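SusD homolog (Bacteroides ovatus, PDB 4F53) probably binds mucin O-glycans at the cell surface as a SusD/RagB-family outer-membrane lipoprotein, helping to capture sugars for uptake. Local coordinates at residues 260-265 with 321-326; 283-288 with 300-305; 315-320 with 394-399. All coordinates share one frame; numbering follows the deposited sequence.

Interaction 1: 260-265 with 321-326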
loop_
_atom_site.group_PDB
_atom_site.type_symbol
_atom_site.label_atom_id
_atom_site.label_comp_id
_atom_site.label_asym_id
_atom_site.label_seq_id
_atom_site.Cartn_x
_atom_site.Cartn_y
_atom_site.Cartn_z
ATOM N N ASP A 260 19.532 -2.996 -0.398
ATOM C CA ASP A 260 18.752 -3.983 -1.142
ATOM C C ASP A 260 17.691 -3.291 -1.977
ATOM O O ASP A 260 17.173 -3.897 -2.930
ATOM C CB ASP A 260 18.058 -4.987 -0.191
ATOM C CG ASP A 260 18.911 -6.144 0.279
ATOM O OD1 ASP A 260 19.948 -6.416 -0.361
ATOM O OD2 ASP A 260 18.533 -6.786 1.280
ATOM N N ALA A 261 17.349 -2.037 -1.596
ATOM C CA ALA A 261 16.309 -1.235 -2.241
ATOM C C ALA A 261 16.778 0.188 -2.558
ATOM O O ALA A 261 17.603 0.760 -1.846
ATOM C CB ALA A 261 15.079 -1.171 -1.337
ATOM N N ARG A 262 16.232 0.750 -3.640
ATOM C CA ARG A 262 16.467 2.141 -4.040
ATOM C C ARG A 262 15.129 2.740 -4.445
ATOM O O ARG A 262 14.157 2.002 -4.610
ATOM C CB ARG A 262 17.516 2.244 -5.180
ATOM C CG ARG A 262 18.972 2.044 -4.695
ATOM C CD ARG A 262 19.369 3.165 -3.751
ATOM N NE ARG A 262 20.716 3.047 -3.203
ATOM C CZ ARG A 262 21.005 2.519 -2.015
ATOM N NH1 ARG A 262 20.051 1.962 -1.280
ATOM N NH2 ARG A 262 22.252 2.516 -1.568
ATOM N N ILE A 263 15.057 4.068 -4.579
ATOM C CA ILE A 263 13.822 4.734 -5.044
ATOM C C ILE A 263 13.626 4.344 -6.517
ATOM O O ILE A 263 14.614 4.223 -7.255
ATOM C CB ILE A 263 13.929 6.280 -4.841
ATOM C CG1 ILE A 263 14.092 6.648 -3.352
ATOM C CG2 ILE A 263 12.753 7.071 -5.491
ATOM C CD1 ILE A 263 12.939 6.229 -2.408
ATOM N N SER A 264 12.380 4.142 -6.938
ATOM C CA SER A 264 12.048 3.804 -8.324
ATOM C C SER A 264 12.265 4.985 -9.253
ATOM O O SER A 264 12.153 6.162 -8.857
ATOM C CB SER A 264 10.591 3.359 -8.431
ATOM O OG SER A 264 9.712 4.447 -8.217
ATOM N N ALA A 265 12.535 4.661 -10.508
ATOM C CA ALA A 265 12.705 5.640 -11.572
ATOM C C ALA A 265 11.355 6.389 -11.820
ATOM O O ALA A 265 11.364 7.581 -12.118
ATOM C CB ALA A 265 13.179 4.939 -12.834
ATOM N N SER A 321 21.949 5.153 -7.148
ATOM C CA SER A 321 20.599 5.704 -7.378
ATOM C C SER A 321 20.067 6.323 -6.094
ATOM O O SER A 321 20.508 5.930 -5.010
ATOM C CB SER A 321 19.641 4.614 -7.863
ATOM O OG SER A 321 20.129 4.022 -9.054
ATOM N N SER A 322 19.122 7.276 -6.209
ATOM C CA SER A 322 18.479 7.945 -5.063
ATOM C C SER A 322 17.974 6.924 -4.051
ATOM O O SER A 322 17.395 5.895 -4.414
ATOM C CB SER A 322 17.338 8.851 -5.516
ATOM O OG SER A 322 17.857 10.072 -6.021
ATOM N N CYS A 323 18.267 7.204 -2.779
ATOM C CA CYS A 323 17.956 6.376 -1.622
ATOM C C CYS A 323 17.007 7.126 -0.698
ATOM O O CYS A 323 17.143 8.339 -0.512
ATOM C CB CYS A 323 19.253 6.007 -0.906
ATOM S SG CYS A 323 19.048 4.819 0.447
HETATM N N MSE A 324 16.064 6.385 -0.083
HETATM C CA MSE A 324 15.099 6.949 0.872
HETATM C C MSE A 324 15.827 7.643 2.002
HETATM O O MSE A 324 16.885 7.176 2.435
HETATM C CB MSE A 324 14.207 5.819 1.423
HETATM C CG MSE A 324 13.042 6.257 2.297
HETATM SE SE MSE A 324 11.956 4.671 2.712
HETATM C CE MSE A 324 10.736 5.461 4.018
ATOM N N LYS A 325 15.274 8.774 2.454
ATOM C CA LYS A 325 15.760 9.523 3.621
ATOM C C LYS A 325 15.073 8.872 4.796
ATOM O O LYS A 325 13.844 8.936 4.881
ATOM C CB LYS A 325 15.422 11.026 3.483
ATOM C CG LYS A 325 16.405 11.948 4.175
ATOM C CD LYS A 325 16.163 13.420 3.843
ATOM C CE LYS A 325 16.650 13.771 2.453
ATOM N NZ LYS A 325 17.063 15.204 2.340
ATOM N N VAL A 326 15.801 8.113 5.618
ATOM C CA VAL A 326 15.142 7.352 6.702
ATOM C C VAL A 326 16.128 7.014 7.796
ATOM O O VAL A 326 17.278 6.684 7.495
ATOM C CB VAL A 326 14.432 6.062 6.137
ATOM C CG1 VAL A 326 15.405 5.117 5.415
ATOM C CG2 VAL A 326 13.595 5.323 7.195
#
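The guanidinium of Arg262 is the flat group of this contact, and Cys323 lies against one of its faces, with CB 3.9 Å above the plane and offset toward the rim. From there Cys323 SG, anti to its own backbone N (chi1 -173°), reaches over to 3.5 Å from Arg262 NH1. In the plane of the group, Arg262 NH1 turns back to the preceding carbonyl, Ala261 O, at 2.8 Å. The bend of the chain at chi2 (-65°) makes this return possible and brings Arg262 CD to 3.2 Å from Ser321 O. Further bonds pin the head: NH1 also donates to Met255 O, NE to Gln319 O and NH2 to Ser259 OG, so a buried, presumably charged group has all three nitrogens engaged. An alanine in place of Arg262 would remove these bonds and the face on which Cys323 lies, and would probably loosen the join between the strand, Met255 of helix 250-257 and the chain at Gln319. Beside the arginine, Ile263 N donates to Ser322 O at 3.0 Å, nearly straight (165°) and in the carbonyl plane. Ile263 points its side chain at the other segment, and CD1 packs on Met324 CB (selenomethionine) at 4.1 Å, while the extended end of Met324 leads away to Trp251 and Met255. Ser321 OG and Ser322 OG bond instead to Ser318 O and Asp284 O. The arrangement is that of a short strand, 261-263, paired antiparallel with 62-64 and also backbone-bonded, through Ile263, to an irregular loop, within the mainly helical, TPR-related SusD fold.

Interaction 2: 283-288 with 300-305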
loop_
_atom_site.group_PDB
_atom_site.type_symbol
_atom_site.label_atom_id
_atom_site.label_comp_id
_atom_site.label_asym_id
_atom_site.label_seq_id
_atom_site.Cartn_x
_atom_site.Cartn_y
_atom_site.Cartn_z
ATOM N N TYR A 283 13.629 11.442 -0.177
ATOM C CA TYR A 283 14.854 10.765 -0.530
ATOM C C TYR A 283 15.983 11.729 -0.806
ATOM O O TYR A 283 15.795 12.936 -0.769
ATOM C CB TYR A 283 14.605 9.835 -1.759
ATOM C CG TYR A 283 13.746 10.419 -2.870
ATOM C CD1 TYR A 283 14.251 11.384 -3.737
ATOM C CD2 TYR A 283 12.437 9.982 -3.071
ATOM C CE1 TYR A 283 13.470 11.916 -4.761
ATOM C CE2 TYR A 283 11.642 10.523 -4.076
ATOM C CZ TYR A 283 12.171 11.472 -4.933
ATOM O OH TYR A 283 11.433 11.944 -5.982
ATOM N N ASP A 284 17.169 11.177 -1.099
ATOM C CA ASP A 284 18.368 11.948 -1.368
ATOM C C ASP A 284 18.740 11.927 -2.834
ATOM O O ASP A 284 18.263 11.095 -3.592
ATOM C CB ASP A 284 19.539 11.373 -0.553
ATOM C CG ASP A 284 19.519 11.717 0.925
ATOM O OD1 ASP A 284 19.343 12.898 1.249
ATOM O OD2 ASP A 284 19.818 10.826 1.743
ATOM N N LYS A 285 19.647 12.827 -3.222
ATOM C CA LYS A 285 20.205 12.834 -4.567
ATOM C C LYS A 285 21.122 11.602 -4.704
ATOM O O LYS A 285 21.523 10.976 -3.707
ATOM C CB LYS A 285 20.949 14.145 -4.856
ATOM C CG LYS A 285 20.015 15.351 -4.859
ATOM C CD LYS A 285 20.610 16.517 -5.595
ATOM C CE LYS A 285 19.751 17.745 -5.428
ATOM N NZ LYS A 285 20.382 18.941 -6.040
ATOM N N SER A 286 21.375 11.222 -5.939
ATOM C CA SER A 286 22.215 10.082 -6.302
ATOM C C SER A 286 23.650 10.237 -5.749
ATOM O O SER A 286 24.083 11.349 -5.463
ATOM C CB SER A 286 22.234 9.934 -7.817
ATOM O OG SER A 286 22.749 11.113 -8.413
ATOM N N THR A 287 24.365 9.112 -5.560
ATOM C CA THR A 287 25.728 9.092 -5.017
ATOM C C THR A 287 26.620 8.236 -5.948
ATOM O O THR A 287 27.384 7.378 -5.482
ATOM C CB THR A 287 25.700 8.545 -3.560
ATOM O OG1 THR A 287 25.231 7.203 -3.608
ATOM C CG2 THR A 287 24.796 9.352 -2.613
ATOM N N PHE A 288 26.468 8.433 -7.275
ATOM C CA PHE A 288 27.215 7.678 -8.281
ATOM C C PHE A 288 28.735 7.910 -8.166
ATOM O O PHE A 288 29.498 6.972 -8.376
ATOM C CB PHE A 288 26.718 7.991 -9.695
ATOM C CG PHE A 288 25.321 7.489 -9.963
ATOM C CD1 PHE A 288 25.020 6.138 -9.862
ATOM C CD2 PHE A 288 24.305 8.367 -10.323
ATOM C CE1 PHE A 288 23.734 5.675 -10.119
ATOM C CE2 PHE A 288 23.021 7.898 -10.583
ATOM C CZ PHE A 288 22.744 6.557 -10.475
ATOM N N GLU A 300 25.048 14.501 -10.256
ATOM C CA GLU A 300 24.172 13.905 -9.236
ATOM C C GLU A 300 22.831 14.622 -9.267
ATOM O O GLU A 300 22.798 15.834 -9.471
ATOM C CB GLU A 300 24.789 13.943 -7.820
ATOM C CG GLU A 300 26.192 13.343 -7.718
ATOM C CD GLU A 300 26.440 11.856 -7.925
ATOM O OE1 GLU A 300 25.494 11.110 -8.265
ATOM O OE2 GLU A 300 27.609 11.438 -7.751
ATOM N N SER A 301 21.720 13.870 -9.113
ATOM C CA SER A 301 20.362 14.437 -9.127
ATOM C C SER A 301 19.407 13.525 -8.414
ATOM O O SER A 301 19.816 12.470 -7.934
ATOM C CB SER A 301 19.900 14.634 -10.571
ATOM O OG SER A 301 19.904 13.397 -11.264
ATOM N N TYR A 302 18.131 13.893 -8.376
ATOM C CA TYR A 302 17.086 12.993 -7.865
ATOM C C TYR A 302 16.765 12.036 -8.993
ATOM O O TYR A 302 16.204 12.457 -10.012
ATOM C CB TYR A 302 15.849 13.755 -7.399
ATOM C CG TYR A 302 16.096 14.592 -6.171
ATOM C CD1 TYR A 302 16.335 13.995 -4.930
ATOM C CD2 TYR A 302 16.039 15.982 -6.228
ATOM C CE1 TYR A 302 16.497 14.763 -3.776
ATOM C CE2 TYR A 302 16.170 16.758 -5.071
ATOM C CZ TYR A 302 16.411 16.140 -3.853
ATOM O OH TYR A 302 16.601 16.886 -2.716
ATOM N N VAL A 303 17.250 10.785 -8.884
ATOM C CA VAL A 303 17.073 9.823 -9.957
ATOM C C VAL A 303 17.011 8.405 -9.370
ATOM O O VAL A 303 17.931 7.948 -8.691
ATOM C CB VAL A 303 18.136 9.984 -11.082
ATOM C CG1 VAL A 303 19.583 9.816 -10.572
ATOM C CG2 VAL A 303 17.828 9.071 -12.274
ATOM N N GLY A 304 15.895 7.745 -9.627
ATOM C CA GLY A 304 15.649 6.404 -9.138
ATOM C C GLY A 304 16.207 5.337 -10.043
ATOM O O GLY A 304 16.773 5.625 -11.103
ATOM N N LEU A 305 16.052 4.094 -9.621
ATOM C CA LEU A 305 16.499 2.948 -10.394
ATOM C C LEU A 305 15.267 2.296 -11.073
ATOM O O LEU A 305 14.157 2.345 -10.543
ATOM C CB LEU A 305 17.211 1.981 -9.423
ATOM C CG LEU A 305 17.823 0.699 -9.958
ATOM C CD1 LEU A 305 19.006 0.988 -10.873
ATOM C CD2 LEU A 305 18.246 -0.181 -8.812
#
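Ser286 sits at the tight end of this contact, where its hydroxyl and backbone both bind the 300-305 segment. Ser286 N donates to Ser301 O at 2.8 Å, arriving from above the carbonyl plane. Held in the crowded position between the backbone N and the carbonyl carbon (chi1 60°), Ser286 OG accepts from Ser301 N at 3.0 Å and gives its own proton to Glu300 OE1 at 2.7 Å. Glu300 OE1 is gripped twice, receiving Ser286 OG on its anti lone pair and Phe288 N, 3.0 Å away, on its syn one. The fold of the Glu300 chain at chi2 (-67°) brings it there, and OE2 turns to Gly289 N. A carboxylate thus meets the first amides of helix 288-291, a charge placed at a helix N-terminus, where the helix dipole would be expected to favour its ionised form; Thr287, at the N-cap position, makes no side-chain capping bond. Next to this polar cluster, Val303 CG1 fills the angle between Ser286 CB and the edge of the Phe288 ring, 3.9 Å from CE2. Toward Lys285 and Tyr302 packing of side chains replaces the hydrogen bonds, and the contact opens to solvent on the lysine side. Lys285 lays its extended chain across one face of Tyr302, CG standing over the ring at 3.8 Å from the centroid, in a CH-pi contact. The Tyr302 ring meets Tyr283 obliquely, its CD1 at the edge of that ring and 3.5 Å from Tyr283 CE1, with the planes 67° apart. Tyr283 is buried against Thr268 and Met271 of helix 265-273.

Interaction 3: 315-320 with 394-399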
loop_
_atom_site.group_PDB
_atom_site.type_symbol
_atom_site.label_atom_id
_atom_site.label_comp_id
_atom_site.label_asym_id
_atom_site.label_seq_id
_atom_site.Cartn_x
_atom_site.Cartn_y
_atom_site.Cartn_z
ATOM N N ASN A 315 23.647 -2.821 -13.535
ATOM C CA ASN A 315 24.895 -2.082 -13.728
ATOM C C ASN A 315 25.552 -2.029 -12.336
ATOM O O ASN A 315 24.818 -1.884 -11.350
ATOM C CB ASN A 315 24.600 -0.693 -14.288
ATOM C CG ASN A 315 24.415 -0.653 -15.781
ATOM O OD1 ASN A 315 25.080 -1.362 -16.545
ATOM N ND2 ASN A 315 23.550 0.234 -16.231
ATOM N N SER A 316 26.876 -2.228 -12.228
ATOM C CA SER A 316 27.566 -2.279 -10.918
ATOM C C SER A 316 27.436 -0.997 -10.063
ATOM O O SER A 316 27.705 -1.068 -8.862
ATOM C CB SER A 316 29.045 -2.624 -11.078
ATOM O OG SER A 316 29.740 -1.591 -11.754
ATOM N N TRP A 317 27.041 0.145 -10.656
ATOM C CA TRP A 317 26.908 1.400 -9.903
ATOM C C TRP A 317 25.464 1.722 -9.520
ATOM O O TRP A 317 25.212 2.811 -9.003
ATOM C CB TRP A 317 27.519 2.587 -10.679
ATOM C CG TRP A 317 28.988 2.453 -10.982
ATOM C CD1 TRP A 317 29.860 1.544 -10.459
ATOM C CD2 TRP A 317 29.746 3.266 -11.882
ATOM N NE1 TRP A 317 31.096 1.699 -11.021
ATOM C CE2 TRP A 317 31.064 2.765 -11.886
ATOM C CE3 TRP A 317 29.444 4.386 -12.675
ATOM C CZ2 TRP A 317 32.085 3.340 -12.661
ATOM C CZ3 TRP A 317 30.447 4.942 -13.458
ATOM C CH2 TRP A 317 31.749 4.421 -13.450
ATOM N N SER A 318 24.535 0.755 -9.701
ATOM C CA SER A 318 23.092 0.875 -9.419
ATOM C C SER A 318 22.731 1.382 -8.020
ATOM O O SER A 318 21.698 2.043 -7.875
ATOM C CB SER A 318 22.383 -0.458 -9.640
ATOM O OG SER A 318 22.439 -0.785 -11.013
ATOM N N GLN A 319 23.550 1.088 -6.996
ATOM C CA GLN A 319 23.215 1.534 -5.629
ATOM C C GLN A 319 23.539 3.035 -5.435
ATOM O O GLN A 319 23.139 3.608 -4.435
ATOM C CB GLN A 319 23.854 0.643 -4.566
ATOM C CG GLN A 319 23.369 -0.814 -4.668
ATOM C CD GLN A 319 24.039 -1.763 -3.702
ATOM O OE1 GLN A 319 25.048 -1.451 -3.069
ATOM N NE2 GLN A 319 23.465 -2.939 -3.537
ATOM N N GLY A 320 24.123 3.671 -6.454
ATOM C CA GLY A 320 24.340 5.109 -6.497
ATOM C C GLY A 320 23.037 5.864 -6.758
ATOM O O GLY A 320 22.994 7.081 -6.607
ATOM N N ASP A 394 18.381 6.618 -18.216
ATOM C CA ASP A 394 19.242 5.883 -17.277
ATOM C C ASP A 394 20.585 6.677 -17.075
ATOM O O ASP A 394 21.346 6.846 -18.030
ATOM C CB ASP A 394 19.506 4.426 -17.754
ATOM C CG ASP A 394 20.280 3.523 -16.787
ATOM O OD1 ASP A 394 20.935 4.056 -15.846
ATOM O OD2 ASP A 394 20.267 2.294 -16.987
ATOM N N PRO A 395 20.874 7.192 -15.848
ATOM C CA PRO A 395 22.115 7.989 -15.656
ATOM C C PRO A 395 23.413 7.190 -15.810
ATOM O O PRO A 395 24.503 7.782 -15.930
ATOM C CB PRO A 395 21.975 8.532 -14.234
ATOM C CG PRO A 395 21.030 7.589 -13.557
ATOM C CD PRO A 395 20.078 7.116 -14.600
ATOM N N LEU A 396 23.301 5.855 -15.834
ATOM C CA LEU A 396 24.464 4.983 -15.965
ATOM C C LEU A 396 24.746 4.577 -17.426
ATOM O O LEU A 396 25.795 3.989 -17.700
ATOM C CB LEU A 396 24.305 3.746 -15.068
ATOM C CG LEU A 396 24.377 4.018 -13.537
ATOM C CD1 LEU A 396 24.259 2.745 -12.766
ATOM C CD2 LEU A 396 25.678 4.726 -13.152
ATOM N N LYS A 397 23.849 4.949 -18.366
ATOM C CA LYS A 397 23.994 4.674 -19.802
ATOM C C LYS A 397 25.321 5.266 -20.334
ATOM O O LYS A 397 25.602 6.449 -20.118
ATOM C CB LYS A 397 22.789 5.207 -20.596
ATOM C CG LYS A 397 22.879 4.893 -22.083
ATOM C CD LYS A 397 22.023 5.830 -22.895
ATOM C CE LYS A 397 22.198 5.605 -24.373
ATOM N NZ LYS A 397 21.229 6.412 -25.152
ATOM N N GLY A 398 26.135 4.409 -20.953
ATOM C CA GLY A 398 27.434 4.783 -21.492
ATOM C C GLY A 398 28.569 4.958 -20.488
ATOM O O GLY A 398 29.695 5.257 -20.899
ATOM N N GLN A 399 28.299 4.803 -19.166
ATOM C CA GLN A 399 29.329 4.940 -18.125
ATOM C C GLN A 399 30.295 3.738 -18.136
ATOM O O GLN A 399 29.984 2.692 -18.709
ATOM C CB GLN A 399 28.712 5.133 -16.723
ATOM C CG GLN A 399 28.019 6.482 -16.505
ATOM C CD GLN A 399 28.974 7.664 -16.508
ATOM O OE1 GLN A 399 30.001 7.679 -15.820
ATOM N NE2 GLN A 399 28.621 8.715 -17.226
HETATM O O HOH W 1 21.152 0.884 -14.608
#
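Asn315 O is gripped twice, by Ser318 OG at 2.6 Å, on a lone pair in the carbonyl plane, and by Ser318 N, which closes a type I turn. The turn presents Asn315, Trp317 and Ser318 to Leu396, whose CD1 enters the bend at 3.6 Å from Trp317 C while CD2 rests on Trp317 CB at 3.8 Å, near the edge of the indole. Farther along that edge, Gln399 OE1 lies in the ring plane, 3.6 Å from Trp317 CZ3; Gln399 NE2 donates to Thr297 OG1. The polar tips of Asn315 and Asp394 face each other but stand too far apart to bond directly. A water joins them, accepting from Asn315 ND2 at 3.0 Å and donating to Asp394 OD2 at 2.9 Å. Tyr404 O and Tyr406 N are the respective protein partners of these two atoms. Asp394 OD1 takes Leu396 N at 3.0 Å in an Asx turn, which probably helps fix the loop that carries the leucine. Here two turn-rich loops, one before strand 332-335 and the other between helices 379-383 and 423-438, meet beside helix 288-291, whose Phe288 touches Leu396 and whose Val291 touches Trp317.

In the fold
The three contacts gather on one side of the chain's centre, about 8 Å between the centres of interactions 1 and 2, about 11 Å between 2 and 3, and about 14 Å between 1 and 3. Interaction 2 is nested within the chain loop closed by interaction 1 and precedes interaction 3, whose segments alternate with those of interaction 1. The long loop between helix 288-291 and strand 332-335 contributes to all three. A backbone hydrogen bond from Leu305 N to Ile263 O joins interactions 1 and 2, and one from Thr287 N to Gly320 O joins 2 and 3. Together they tie irregular loops into one compact region beside helices 250-257, 265-273 and 288-291.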